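Local coordinates for protein amorpha-4,11-diene synthase (Artemisia annua, PDB 4GAX) that is a plant sesquiterpene synthase, here an engineered variant, that probably cyclises farnesyl diphosphate into a sesquiterpene with release of diphosphate, at residues A[287-292]-A[304-309]; A[384-389]-A[413-418]; A[422-427]-A[437-442]; A[433-438]-A[516-521]; A[449-454]-A[507-512]. One frame throughout, in Å; residues are numbered along the deposited sequence.

Contact 1 (A[287-292]-A[304-309])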
# COMPACT_ATOMS: atom_id res chain seq x y z
N PHE A 287 -3.19 6.81 8.35
CA PHE A 287 -3.39 5.40 8.00
C PHE A 287 -2.94 5.16 6.57
O PHE A 287 -2.32 4.15 6.26
CB PHE A 287 -4.86 4.99 8.19
CG PHE A 287 -5.08 3.49 8.15
CD1 PHE A 287 -4.63 2.69 9.19
CD2 PHE A 287 -5.74 2.89 7.08
CE1 PHE A 287 -4.81 1.30 9.16
CE2 PHE A 287 -5.93 1.51 7.05
CZ PHE A 287 -5.46 0.71 8.08
N TRP A 288 -3.22 6.12 5.70
CA TRP A 288 -2.76 6.06 4.33
C TRP A 288 -1.22 6.12 4.27
O TRP A 288 -0.58 5.33 3.55
CB TRP A 288 -3.41 7.22 3.58
CG TRP A 288 -3.33 7.20 2.10
CD1 TRP A 288 -2.45 6.51 1.32
CD2 TRP A 288 -4.18 7.92 1.21
NE1 TRP A 288 -2.70 6.76 -0.01
CE2 TRP A 288 -3.77 7.62 -0.10
CE3 TRP A 288 -5.26 8.79 1.39
CZ2 TRP A 288 -4.40 8.16 -1.23
CZ3 TRP A 288 -5.89 9.33 0.26
CH2 TRP A 288 -5.45 9.01 -1.03
N ALA A 289 -0.63 7.05 5.02
CA ALA A 289 0.83 7.15 5.05
C ALA A 289 1.43 5.85 5.61
O ALA A 289 2.48 5.36 5.14
CB ALA A 289 1.28 8.33 5.90
N LEU A 290 0.73 5.29 6.60
CA LEU A 290 1.18 4.06 7.26
C LEU A 290 1.26 2.90 6.28
O LEU A 290 2.02 1.95 6.48
CB LEU A 290 0.23 3.73 8.41
CG LEU A 290 0.59 2.50 9.26
CD1 LEU A 290 2.03 2.58 9.78
CD2 LEU A 290 -0.40 2.35 10.41
N ALA A 291 0.47 2.98 5.21
CA ALA A 291 0.48 1.93 4.18
C ALA A 291 1.73 1.92 3.32
O ALA A 291 2.19 0.86 2.89
CB ALA A 291 -0.77 2.04 3.30
N SER A 292 2.30 3.11 3.07
CA SER A 292 3.45 3.20 2.17
C SER A 292 4.59 2.32 2.67
O SER A 292 5.05 1.42 1.96
CB SER A 292 3.93 4.65 2.00
OG SER A 292 4.35 5.20 3.24
N PHE A 304 5.90 12.90 7.46
CA PHE A 304 5.86 13.93 6.41
C PHE A 304 4.77 13.61 5.39
O PHE A 304 4.04 14.49 4.95
CB PHE A 304 7.22 14.04 5.70
CG PHE A 304 7.25 15.12 4.67
CD1 PHE A 304 7.05 16.44 5.04
CD2 PHE A 304 7.43 14.82 3.33
CE1 PHE A 304 7.04 17.47 4.09
CE2 PHE A 304 7.42 15.83 2.36
CZ PHE A 304 7.24 17.17 2.75
N LEU A 305 4.67 12.34 5.01
CA LEU A 305 3.70 11.92 4.01
C LEU A 305 2.29 12.16 4.53
O LEU A 305 1.42 12.64 3.79
CB LEU A 305 3.91 10.45 3.65
CG LEU A 305 2.90 9.77 2.70
CD1 LEU A 305 2.85 10.46 1.34
CD2 LEU A 305 3.29 8.27 2.52
N ALA A 306 2.07 11.88 5.81
CA ALA A 306 0.77 12.12 6.40
C ALA A 306 0.41 13.61 6.32
O ALA A 306 -0.73 13.96 5.99
CB ALA A 306 0.75 11.65 7.86
N LYS A 307 1.37 14.48 6.62
CA LYS A 307 1.14 15.93 6.50
C LYS A 307 0.79 16.33 5.08
O LYS A 307 -0.13 17.12 4.86
CB LYS A 307 2.36 16.71 6.98
CG LYS A 307 2.63 16.50 8.48
CD LYS A 307 3.93 17.20 8.91
CE LYS A 307 4.16 17.08 10.42
NZ LYS A 307 5.42 17.79 10.84
N VAL A 308 1.52 15.80 4.11
CA VAL A 308 1.26 16.13 2.71
C VAL A 308 -0.12 15.64 2.30
O VAL A 308 -0.86 16.34 1.60
CB VAL A 308 2.36 15.56 1.78
CG1 VAL A 308 1.98 15.74 0.33
CG2 VAL A 308 3.69 16.25 2.05
N ILE A 309 -0.50 14.44 2.75
CA ILE A 309 -1.86 13.94 2.46
C ILE A 309 -2.94 14.84 3.10
O ILE A 309 -3.99 15.11 2.49
CB ILE A 309 -2.01 12.46 2.87
CG1 ILE A 309 -1.09 11.60 2.00
CG2 ILE A 309 -3.46 11.99 2.74
CD1 ILE A 309 -0.92 10.15 2.48
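Alanine against alanine sets the spacing where helices 282-292 and 299-322 of the all-alpha terpene synthase fold pack: Ala289 and Ala306 bring their CA atoms to 5.2 Å, and the segment axes, inclined at 136°, approach to 8.4 Å. The methyl of Ala289 points toward the other helix and its CB lies 3.6 Å from the backbone atom Ala306 N, so close that a small residue suits both positions. Leu305, its CG anti to the backbone N, leans its CD2 branch over the Ala289 backbone and against Ser292, whose OG is 3.3 Å from Leu305 CD2. Ser292 can sit in this buried, oily place because OG takes the crowded position between N and carbonyl carbon and donates to Ala289 O at 2.7 Å, in the carbonyl plane.

Toward Trp288 the contact is looser and partly open to solvent. Here Ile309 lays CD1 over one face of the indole, 4.1 Å from the centroid of the Trp288 five-membered ring, a CH-pi contact; Phe531 of helix 519-535 also meets the indole. Since Ser292 spends its hydroxyl proton within its own helix, the pairing of the two segments rests on shape and dispersion.

Contact 2 (A[384-389]-A[413-418])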
# COMPACT_ATOMS: atom_id res chain seq x y z
N VAL A 384 4.69 18.99 -6.72
CA VAL A 384 3.63 19.58 -5.93
C VAL A 384 2.95 20.67 -6.74
O VAL A 384 1.72 20.74 -6.80
CB VAL A 384 4.17 20.15 -4.61
CG1 VAL A 384 3.02 20.63 -3.73
CG2 VAL A 384 4.96 19.07 -3.87
N LYS A 385 3.76 21.51 -7.39
CA LYS A 385 3.21 22.55 -8.25
C LYS A 385 2.42 21.94 -9.40
O LYS A 385 1.38 22.46 -9.77
CB LYS A 385 4.32 23.42 -8.83
CG LYS A 385 5.02 24.29 -7.80
CD LYS A 385 6.10 25.09 -8.50
CE LYS A 385 6.80 26.03 -7.56
NZ LYS A 385 7.86 26.75 -8.31
N ASP A 386 2.93 20.85 -9.96
CA ASP A 386 2.26 20.22 -11.10
C ASP A 386 0.91 19.64 -10.70
O ASP A 386 -0.02 19.59 -11.50
CB ASP A 386 3.13 19.14 -11.74
CG ASP A 386 2.68 18.80 -13.14
OD1 ASP A 386 2.67 19.73 -13.97
OD2 ASP A 386 2.32 17.64 -13.41
N PHE A 387 0.81 19.20 -9.45
CA PHE A 387 -0.45 18.71 -8.90
C PHE A 387 -1.51 19.82 -8.86
O PHE A 387 -2.63 19.63 -9.34
CB PHE A 387 -0.22 18.14 -7.50
CG PHE A 387 -1.49 17.81 -6.76
CD1 PHE A 387 -2.24 16.70 -7.11
CD2 PHE A 387 -1.92 18.59 -5.70
CE1 PHE A 387 -3.40 16.39 -6.44
CE2 PHE A 387 -3.09 18.29 -5.02
CZ PHE A 387 -3.83 17.19 -5.39
N VAL A 388 -1.14 20.98 -8.31
CA VAL A 388 -2.07 22.10 -8.22
C VAL A 388 -2.41 22.65 -9.61
O VAL A 388 -3.56 22.99 -9.89
CB VAL A 388 -1.49 23.22 -7.34
CG1 VAL A 388 -2.53 24.29 -7.09
CG2 VAL A 388 -1.01 22.62 -6.02
N ARG A 389 -1.39 22.73 -10.46
CA ARG A 389 -1.53 23.15 -11.85
C ARG A 389 -2.65 22.39 -12.53
O ARG A 389 -3.52 22.98 -13.16
CB ARG A 389 -0.25 22.80 -12.60
CG ARG A 389 0.45 23.95 -13.24
CD ARG A 389 1.77 23.47 -13.77
NE ARG A 389 2.89 24.12 -13.10
CZ ARG A 389 4.05 23.54 -12.85
NH1 ARG A 389 4.24 22.26 -13.20
NH2 ARG A 389 5.02 24.22 -12.24
N ALA A 413 -5.87 12.86 -14.66
CA ALA A 413 -6.24 12.24 -13.39
C ALA A 413 -5.12 11.39 -12.81
O ALA A 413 -5.20 10.91 -11.67
CB ALA A 413 -7.51 11.42 -13.54
N VAL A 414 -4.07 11.16 -13.60
CA VAL A 414 -2.88 10.50 -13.07
C VAL A 414 -2.22 11.47 -12.11
O VAL A 414 -1.69 11.09 -11.07
CB VAL A 414 -1.88 10.13 -14.19
CG1 VAL A 414 -0.53 9.75 -13.60
CG2 VAL A 414 -2.43 9.00 -15.04
N ILE A 415 -2.28 12.75 -12.49
CA ILE A 415 -1.73 13.82 -11.68
C ILE A 415 -2.67 14.21 -10.54
O ILE A 415 -2.30 14.13 -9.37
CB ILE A 415 -1.41 15.05 -12.55
CG1 ILE A 415 -0.32 14.69 -13.58
CG2 ILE A 415 -0.97 16.22 -11.68
CD1 ILE A 415 -0.22 15.67 -14.73
N THR A 416 -3.90 14.60 -10.87
CA THR A 416 -4.82 15.10 -9.85
C THR A 416 -5.26 14.05 -8.85
O THR A 416 -5.81 14.38 -7.80
CB THR A 416 -6.08 15.74 -10.47
OG1 THR A 416 -6.84 14.72 -11.14
CG2 THR A 416 -5.69 16.85 -11.44
N GLY A 417 -5.05 12.78 -9.19
CA GLY A 417 -5.40 11.69 -8.29
C GLY A 417 -4.29 11.45 -7.27
O GLY A 417 -4.44 10.63 -6.36
N GLY A 418 -3.17 12.14 -7.45
CA GLY A 418 -2.08 12.09 -6.48
C GLY A 418 -1.01 11.02 -6.68
O GLY A 418 -0.11 10.89 -5.84
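In the all-helical class I terpene synthase fold, helix 374-399 is met here by the end of helix 407-416, whose last turn is weakly bonded, and the meeting depends on how two neighbouring side chains are turned. Phe387, with CG anti to the backbone N (chi1 171°), presents its ring edge-on to the carbonyls of that final turn. CD1 of Phe387 stands 3.4 Å from Ile415 O, which lies in the ring plane, and CE1 is equally near to Thr416 O; the slightly positive ring hydrogens thus face carbonyl oxygens, which suits an aromatic residue facing the C-terminal end of another helix. Phe387 is buried, and beyond the contact it also touches Asp316, in the aspartate-rich stretch that in this family binds metal.

Ile415 reaches back between the two residues. Its CG2 branch, anti to the backbone N, approaches Asp386 O to 3.5 Å, while CD1 of Ile415 touches Asp386 OD2, the two side chains crossing at about a right angle. The other oxygen of Asp386 forms a salt bridge with Arg389 one turn on, through its anti lone pair and near the guanidinium plane. Arg389 also bridges Glu336 and Glu382. An alanine in place of Asp386 would remove one acidic partner and the oxygen resting on Ile415, and would probably leave Arg389 less firmly placed.

Gly418 ends the turn with a positive phi of 90°, where a CB would jam against the preceding carbonyl oxygen; Gly418 N donates to Ile415 O at 2.9 Å.

Contact 3 (A[422-427]-A[437-442])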
# COMPACT_ATOMS: atom_id res chain seq x y z
N LEU A 422 2.17 11.53 -4.31
CA LEU A 422 2.42 10.59 -3.22
C LEU A 422 3.73 9.85 -3.42
O LEU A 422 4.46 9.61 -2.45
CB LEU A 422 1.27 9.59 -3.07
CG LEU A 422 -0.08 10.21 -2.71
CD1 LEU A 422 -1.14 9.12 -2.51
CD2 LEU A 422 0.03 11.10 -1.47
N THR A 423 4.04 9.47 -4.65
CA THR A 423 5.29 8.77 -4.94
C THR A 423 6.51 9.65 -4.63
O THR A 423 7.43 9.25 -3.92
CB THR A 423 5.39 8.33 -6.42
OG1 THR A 423 4.34 7.40 -6.71
CG2 THR A 423 6.74 7.68 -6.71
N THR A 424 6.49 10.86 -5.16
CA THR A 424 7.62 11.75 -4.93
C THR A 424 7.66 12.28 -3.48
O THR A 424 8.73 12.69 -3.01
CB THR A 424 7.67 12.89 -5.95
OG1 THR A 424 6.44 13.63 -5.90
CG2 THR A 424 7.86 12.32 -7.37
N THR A 425 6.52 12.27 -2.80
CA THR A 425 6.53 12.65 -1.37
C THR A 425 7.28 11.57 -0.61
O THR A 425 8.00 11.86 0.37
CB THR A 425 5.12 12.81 -0.79
OG1 THR A 425 4.43 13.88 -1.44
CG2 THR A 425 5.20 13.12 0.71
N CYS A 426 7.14 10.32 -1.05
CA CYS A 426 7.95 9.23 -0.48
C CYS A 426 9.44 9.42 -0.79
O CYS A 426 10.29 9.09 0.04
CB CYS A 426 7.51 7.86 -1.00
SG CYS A 426 5.95 7.30 -0.26
N TYR A 427 9.74 9.93 -1.99
CA TYR A 427 11.13 10.22 -2.33
C TYR A 427 11.72 11.19 -1.30
O TYR A 427 12.83 10.98 -0.79
CB TYR A 427 11.23 10.87 -3.71
CG TYR A 427 11.10 9.94 -4.91
CD1 TYR A 427 11.57 10.34 -6.15
CD2 TYR A 427 10.47 8.71 -4.81
CE1 TYR A 427 11.45 9.53 -7.27
CE2 TYR A 427 10.34 7.88 -5.93
CZ TYR A 427 10.84 8.30 -7.15
OH TYR A 427 10.73 7.51 -8.28
N GLU A 437 18.22 9.22 -10.84
CA GLU A 437 17.55 8.29 -11.74
C GLU A 437 16.12 8.01 -11.30
O GLU A 437 15.24 7.80 -12.13
CB GLU A 437 18.33 6.96 -11.85
CG GLU A 437 19.63 7.05 -12.65
CD GLU A 437 20.68 7.95 -11.99
OE1 GLU A 437 20.68 8.04 -10.74
OE2 GLU A 437 21.49 8.56 -12.73
N ALA A 438 15.89 8.00 -9.99
CA ALA A 438 14.56 7.72 -9.49
C ALA A 438 13.64 8.85 -9.90
O ALA A 438 12.50 8.62 -10.32
CB ALA A 438 14.57 7.55 -7.99
N PHE A 439 14.14 10.08 -9.81
CA PHE A 439 13.35 11.23 -10.23
C PHE A 439 13.14 11.27 -11.73
O PHE A 439 12.07 11.65 -12.20
CB PHE A 439 13.96 12.54 -9.74
CG PHE A 439 13.38 13.02 -8.44
CD1 PHE A 439 12.08 13.50 -8.40
CD2 PHE A 439 14.12 12.99 -7.27
CE1 PHE A 439 11.53 13.95 -7.21
CE2 PHE A 439 13.58 13.44 -6.09
CZ PHE A 439 12.28 13.92 -6.06
N GLU A 440 14.17 10.89 -12.48
CA GLU A 440 14.02 10.76 -13.93
C GLU A 440 12.89 9.78 -14.23
O GLU A 440 12.04 10.03 -15.09
CB GLU A 440 15.33 10.28 -14.57
CG GLU A 440 16.46 11.29 -14.51
CD GLU A 440 17.79 10.69 -14.94
OE1 GLU A 440 17.83 9.47 -15.24
OE2 GLU A 440 18.79 11.44 -14.99
N TRP A 441 12.87 8.66 -13.52
CA TRP A 441 11.79 7.69 -13.66
C TRP A 441 10.44 8.36 -13.41
O TRP A 441 9.53 8.30 -14.25
CB TRP A 441 11.98 6.52 -12.70
CG TRP A 441 10.91 5.50 -12.85
CD1 TRP A 441 10.80 4.56 -13.84
CD2 TRP A 441 9.78 5.31 -11.99
NE1 TRP A 441 9.67 3.80 -13.65
CE2 TRP A 441 9.03 4.24 -12.51
CE3 TRP A 441 9.33 5.94 -10.82
CZ2 TRP A 441 7.86 3.78 -11.92
CZ3 TRP A 441 8.17 5.49 -10.23
CH2 TRP A 441 7.45 4.42 -10.77
N ALA A 442 10.33 9.02 -12.26
CA ALA A 442 9.13 9.75 -11.86
C ALA A 442 8.62 10.73 -12.92
O ALA A 442 7.42 10.81 -13.16
CB ALA A 442 9.36 10.48 -10.54
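Two donors grip Ala438 O: the backbone Ala442 N in the normal helical way, and Tyr427 OH from the other segment, each at 2.9 Å. The hydroxyl donates from above the carbonyl plane, 58° out of it, while Ala442 N holds the same oxygen within the helix. Tyr427 belongs to helix 419-429, which runs nearly antiparallel (172°) to helix 436-443 in the alpha-helical bundle of the terpene synthase fold. With axes 11.0 Å apart, a long residue suits the gap, and Tyr427 spans it with its CG anti to the carbonyl carbon.

On the way its ring makes a T-shaped pair with Phe439: the CD1 edge of Tyr427 stands over the centre of the phenylalanine face, the centroids 4.9 Å apart and the planes at 82°. Small residues line the rest of the path. Ala438 CB lies 3.8 Å from Tyr427 CE1, and Ala442 CB packs against both Tyr427 and the CG2 methyl of Thr424, whose hydroxyl is turned back to Asn420 O and Leu421 O of its own helix. A leucine in place of Tyr427 would lose the hydroxyl and the ring edge, and would probably leave Ala438 O with one donor fewer and loosen the packing on Phe439. Beyond the phenol, Trp441 brings up the edge of its indole, with CE3 3.3 Å from Tyr427 OH.

Contact 4 (A[433-438]-A[516-521])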
# COMPACT_ATOMS: atom_id res chain seq x y z
N ILE A 433 18.27 7.45 0.08
CA ILE A 433 18.43 6.46 -0.99
C ILE A 433 17.96 6.91 -2.38
O ILE A 433 18.24 6.26 -3.39
CB ILE A 433 17.74 5.11 -0.64
CG1 ILE A 433 16.22 5.25 -0.70
CG2 ILE A 433 18.19 4.60 0.73
CD1 ILE A 433 15.50 3.93 -0.91
N VAL A 434 17.23 8.03 -2.44
CA VAL A 434 16.78 8.54 -3.73
C VAL A 434 17.96 8.87 -4.65
O VAL A 434 18.95 9.46 -4.22
CB VAL A 434 15.85 9.77 -3.60
CG1 VAL A 434 14.53 9.35 -3.04
CG2 VAL A 434 16.47 10.81 -2.72
N THR A 435 17.85 8.47 -5.91
CA THR A 435 18.86 8.77 -6.92
C THR A 435 18.28 9.80 -7.86
O THR A 435 17.06 10.01 -7.89
CB THR A 435 19.20 7.53 -7.75
OG1 THR A 435 18.00 6.99 -8.32
CG2 THR A 435 19.87 6.46 -6.90
N LYS A 436 19.14 10.44 -8.66
CA LYS A 436 18.65 11.32 -9.72
C LYS A 436 17.83 10.48 -10.69
O LYS A 436 16.84 10.95 -11.25
CB LYS A 436 19.82 12.00 -10.44
CG LYS A 436 19.45 13.26 -11.22
CD LYS A 436 20.64 13.81 -12.01
CE LYS A 436 20.45 15.26 -12.44
NZ LYS A 436 21.60 15.80 -13.24
N GLU A 437 18.22 9.22 -10.84
CA GLU A 437 17.55 8.29 -11.74
C GLU A 437 16.12 8.01 -11.30
O GLU A 437 15.24 7.80 -12.13
CB GLU A 437 18.33 6.96 -11.85
CG GLU A 437 19.63 7.05 -12.65
CD GLU A 437 20.68 7.95 -11.99
OE1 GLU A 437 20.68 8.04 -10.74
OE2 GLU A 437 21.49 8.56 -12.73
N ALA A 438 15.89 8.00 -9.99
CA ALA A 438 14.56 7.72 -9.49
C ALA A 438 13.64 8.85 -9.90
O ALA A 438 12.50 8.62 -10.32
CB ALA A 438 14.57 7.55 -7.99
N THR A 516 14.98 0.93 -12.18
CA THR A 516 15.71 2.21 -12.10
C THR A 516 15.42 3.00 -10.83
O THR A 516 16.08 4.00 -10.56
CB THR A 516 15.41 3.12 -13.29
OG1 THR A 516 14.00 3.28 -13.41
CG2 THR A 516 15.96 2.51 -14.56
N ILE A 517 14.42 2.54 -10.08
CA ILE A 517 14.07 3.13 -8.80
C ILE A 517 14.55 2.17 -7.71
O ILE A 517 14.36 0.96 -7.82
CB ILE A 517 12.53 3.34 -8.73
CG1 ILE A 517 12.02 3.53 -7.31
CG2 ILE A 517 11.81 2.14 -9.27
CD1 ILE A 517 10.49 3.58 -7.27
N PRO A 518 15.20 2.70 -6.65
CA PRO A 518 15.68 1.86 -5.55
C PRO A 518 14.55 1.00 -5.01
O PRO A 518 13.42 1.49 -4.85
CB PRO A 518 16.13 2.88 -4.50
CG PRO A 518 16.50 4.10 -5.30
CD PRO A 518 15.49 4.13 -6.43
N ARG A 519 14.84 -0.27 -4.74
CA ARG A 519 13.79 -1.19 -4.28
C ARG A 519 12.89 -0.72 -3.14
O ARG A 519 11.68 -0.97 -3.18
CB ARG A 519 14.36 -2.57 -3.95
CG ARG A 519 13.81 -3.62 -4.88
CD ARG A 519 14.20 -5.03 -4.49
NE ARG A 519 13.34 -5.58 -3.45
CZ ARG A 519 12.05 -5.86 -3.61
NH1 ARG A 519 11.43 -5.63 -4.77
NH2 ARG A 519 11.36 -6.37 -2.60
N PRO A 520 13.47 -0.07 -2.11
CA PRO A 520 12.58 0.29 -1.00
C PRO A 520 11.54 1.33 -1.42
O PRO A 520 10.47 1.39 -0.79
CB PRO A 520 13.54 0.88 0.05
CG PRO A 520 14.87 0.28 -0.28
CD PRO A 520 14.89 0.17 -1.78
N LEU A 521 11.84 2.10 -2.46
CA LEU A 521 10.85 3.06 -2.98
C LEU A 521 9.83 2.36 -3.86
O LEU A 521 8.64 2.74 -3.91
CB LEU A 521 11.57 4.16 -3.78
CG LEU A 521 12.33 5.18 -2.94
CD1 LEU A 521 13.15 6.09 -3.84
CD2 LEU A 521 11.34 6.01 -2.10
O HOH W 1 18.19 4.43 -9.00
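Apolar packing carries most of this contact, which joins the loop and N-terminus of helix 436-443 to the start of helix 519-535 in the all-alpha terpene synthase fold. Ile433 is the main probe: with CG1 in the crowded position between N and carbonyl carbon, it sends CD1 among three residues, 3.8 Å from Pro518 CB, the same from Pro520 CB, and against Leu521 CG. Val434 adds a second patch, its CG1 lying 3.6 Å from Leu521 CD1, and Ala438 CB rests on Pro518 CD. Prolines suit the start of helix 519-535: Pro518 occupies the N-cap position and Pro520 the first turn, where no helical bond needs a backbone N-H.

Polar links run beside these patches. Thr435, the N-cap of its helix, accepts from Ala438 N through OG1 at 2.9 Å, the bond bent to 134°. The same OG1 is 2.7 Å from a water that donates to Thr516 O, also at 2.7 Å, so one threonine oxygen serves both its own helix end and the neighbouring loop.

Direct hydrogen bonding between the segments is lacking; the bridging water is the polar tie, and rigid proline rings with branched aliphatic groups supply the fit.

Contact 5 (A[449-454]-A[507-512])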
# COMPACT_ATOMS: atom_id res chain seq x y z
N LEU A 449 2.79 4.33 -12.78
CA LEU A 449 2.04 5.41 -12.15
C LEU A 449 0.75 5.69 -12.90
O LEU A 449 -0.27 6.02 -12.30
CB LEU A 449 2.90 6.68 -12.03
CG LEU A 449 4.13 6.51 -11.13
CD1 LEU A 449 4.91 7.84 -11.01
CD2 LEU A 449 3.75 5.99 -9.77
N ARG A 450 0.79 5.56 -14.22
CA ARG A 450 -0.41 5.70 -15.04
C ARG A 450 -1.43 4.64 -14.65
O ARG A 450 -2.64 4.92 -14.56
CB ARG A 450 -0.09 5.54 -16.53
CG ARG A 450 -1.25 5.92 -17.46
CD ARG A 450 -1.04 5.36 -18.86
NE ARG A 450 0.37 5.44 -19.27
CZ ARG A 450 1.01 4.48 -19.93
NH1 ARG A 450 0.38 3.36 -20.27
NH2 ARG A 450 2.29 4.65 -20.26
N TYR A 451 -0.95 3.41 -14.45
CA TYR A 451 -1.83 2.31 -14.09
C TYR A 451 -2.45 2.53 -12.70
O TYR A 451 -3.65 2.32 -12.51
CB TYR A 451 -1.06 0.97 -14.12
CG TYR A 451 -0.78 0.43 -15.52
CD1 TYR A 451 -1.71 0.57 -16.54
CD2 TYR A 451 0.42 -0.20 -15.81
CE1 TYR A 451 -1.46 0.07 -17.82
CE2 TYR A 451 0.69 -0.70 -17.08
CZ TYR A 451 -0.25 -0.57 -18.08
OH TYR A 451 0.02 -1.07 -19.33
N LYS A 452 -1.62 2.93 -11.74
CA LYS A 452 -2.10 3.28 -10.41
C LYS A 452 -3.22 4.32 -10.50
O LYS A 452 -4.30 4.14 -9.91
CB LYS A 452 -0.95 3.83 -9.57
CG LYS A 452 -1.33 4.24 -8.15
CD LYS A 452 -0.12 4.80 -7.40
CE LYS A 452 -0.47 5.20 -5.96
NZ LYS A 452 -1.66 6.09 -5.88
N GLY A 453 -2.98 5.38 -11.26
CA GLY A 453 -3.97 6.43 -11.44
C GLY A 453 -5.28 5.93 -12.04
O GLY A 453 -6.37 6.29 -11.58
N ILE A 454 -5.18 5.10 -13.07
CA ILE A 454 -6.38 4.57 -13.73
C ILE A 454 -7.13 3.60 -12.80
O ILE A 454 -8.36 3.66 -12.69
CB ILE A 454 -6.03 3.81 -15.02
CG1 ILE A 454 -5.41 4.76 -16.06
CG2 ILE A 454 -7.27 3.16 -15.61
CD1 ILE A 454 -5.02 4.06 -17.36
N ILE A 507 -0.04 -3.95 -13.43
CA ILE A 507 0.80 -3.39 -12.37
C ILE A 507 1.85 -4.38 -11.88
O ILE A 507 3.00 -3.99 -11.58
CB ILE A 507 -0.07 -2.88 -11.21
CG1 ILE A 507 -0.79 -1.60 -11.65
CG2 ILE A 507 0.78 -2.60 -9.97
CD1 ILE A 507 -2.06 -1.34 -10.89
N ASN A 508 1.48 -5.65 -11.79
CA ASN A 508 2.48 -6.68 -11.46
C ASN A 508 3.62 -6.68 -12.45
O ASN A 508 4.79 -6.77 -12.06
CB ASN A 508 1.85 -8.08 -11.40
CG ASN A 508 1.03 -8.30 -10.14
OD1 ASN A 508 1.16 -7.55 -9.15
ND2 ASN A 508 0.18 -9.34 -10.16
N ARG A 509 3.29 -6.60 -13.74
CA ARG A 509 4.34 -6.60 -14.77
C ARG A 509 5.28 -5.41 -14.58
O ARG A 509 6.51 -5.57 -14.60
CB ARG A 509 3.73 -6.60 -16.16
CG ARG A 509 4.75 -6.64 -17.33
CD ARG A 509 4.06 -6.19 -18.64
NE ARG A 509 3.36 -4.92 -18.41
CZ ARG A 509 2.10 -4.66 -18.76
NH1 ARG A 509 1.37 -5.57 -19.39
NH2 ARG A 509 1.58 -3.48 -18.47
N GLU A 510 4.72 -4.22 -14.38
CA GLU A 510 5.57 -3.03 -14.21
C GLU A 510 6.44 -3.17 -12.96
O GLU A 510 7.59 -2.75 -12.94
CB GLU A 510 4.73 -1.75 -14.15
CG GLU A 510 3.90 -1.50 -15.40
CD GLU A 510 4.75 -1.40 -16.66
OE1 GLU A 510 5.84 -0.77 -16.62
OE2 GLU A 510 4.31 -1.94 -17.70
N TYR A 511 5.89 -3.76 -11.90
CA TYR A 511 6.66 -3.96 -10.67
C TYR A 511 7.87 -4.87 -10.89
O TYR A 511 8.94 -4.62 -10.34
CB TYR A 511 5.74 -4.56 -9.60
CG TYR A 511 6.43 -4.96 -8.31
CD1 TYR A 511 6.70 -4.02 -7.32
CD2 TYR A 511 6.77 -6.28 -8.07
CE1 TYR A 511 7.32 -4.40 -6.11
CE2 TYR A 511 7.40 -6.67 -6.89
CZ TYR A 511 7.66 -5.73 -5.91
OH TYR A 511 8.25 -6.14 -4.72
N LEU A 512 7.69 -5.91 -11.70
CA LEU A 512 8.74 -6.89 -11.94
C LEU A 512 9.78 -6.39 -12.92
O LEU A 512 10.90 -6.90 -12.98
CB LEU A 512 8.13 -8.20 -12.45
CG LEU A 512 7.22 -8.90 -11.41
CD1 LEU A 512 6.34 -9.96 -12.08
CD2 LEU A 512 8.07 -9.55 -10.33
O HOH W 2 2.73 -0.70 -20.13
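Tyr451 takes chi1 -75°, which sets CG anti to the carbonyl carbon and swings its ring out toward helix 489-513, while Arg509 starts with CG anti to the backbone N and then bends at chi3 (50°) to bring its guanidinium alongside the carboxylate of Glu510. Glu510 bends too, at chi2, so that the arginine holds it side-on: NE and NH2 of Arg509 both donate to Glu510 OE2, which lies near the guanidinium plane, each at 3.2 Å. The NH2 bond uses the anti lone pair, whereas NE comes from above the carboxylate plane. Asp506 gives the same arginine a second acidic partner through NH1.

These residues lie on helices 447-461 and 489-513 of the class I terpene synthase bundle, which pass roughly antiparallel at 153°, their segment axes 10.1 Å apart. Close to the backbone the packing is apolar: Tyr451 CB meets Ile507 CG1 at 3.6 Å, this branch of the isoleucine being anti to the carbonyl carbon. Farther out, Tyr451 CE2 lies 3.7 Å from Glu510 CG, which sits in the ring plane, so the methylene part of an acidic residue serves as hydrocarbon. At the tip Tyr451 OH stands 3.0 Å from Arg509 NH2, the ring and guanidinium planes inclined to each other. On this partly exposed side a water lies 2.8 Å from Tyr451 OH and donates to Glu510 OE2, a third donor for that oxygen.

In the fold
Read from the N terminus, contact 1 closes a short loop, 11 residues between its segments, joining helices 282-292 and 299-322. Contact 2 follows in series, tying helix 374-399 to the end of helix 407-416 across 23 residues, and contact 3, with nine residues between its segments, pairs helix 419-429 with helix 436-443. Contact 4 opens on the stretch where contact 3 ends, sharing Glu437 and Ala438, and spans 77 residues to reach the start of helix 519-535. Contact 5 is nested inside that long loop. Contact 1 packs on contact 3 through Leu422 and Thr425; contact 5 meets contact 3 at Leu449 and contact 2 at Val414. Helix 419-429 thus touches helices 299-322, 436-443 and 447-461.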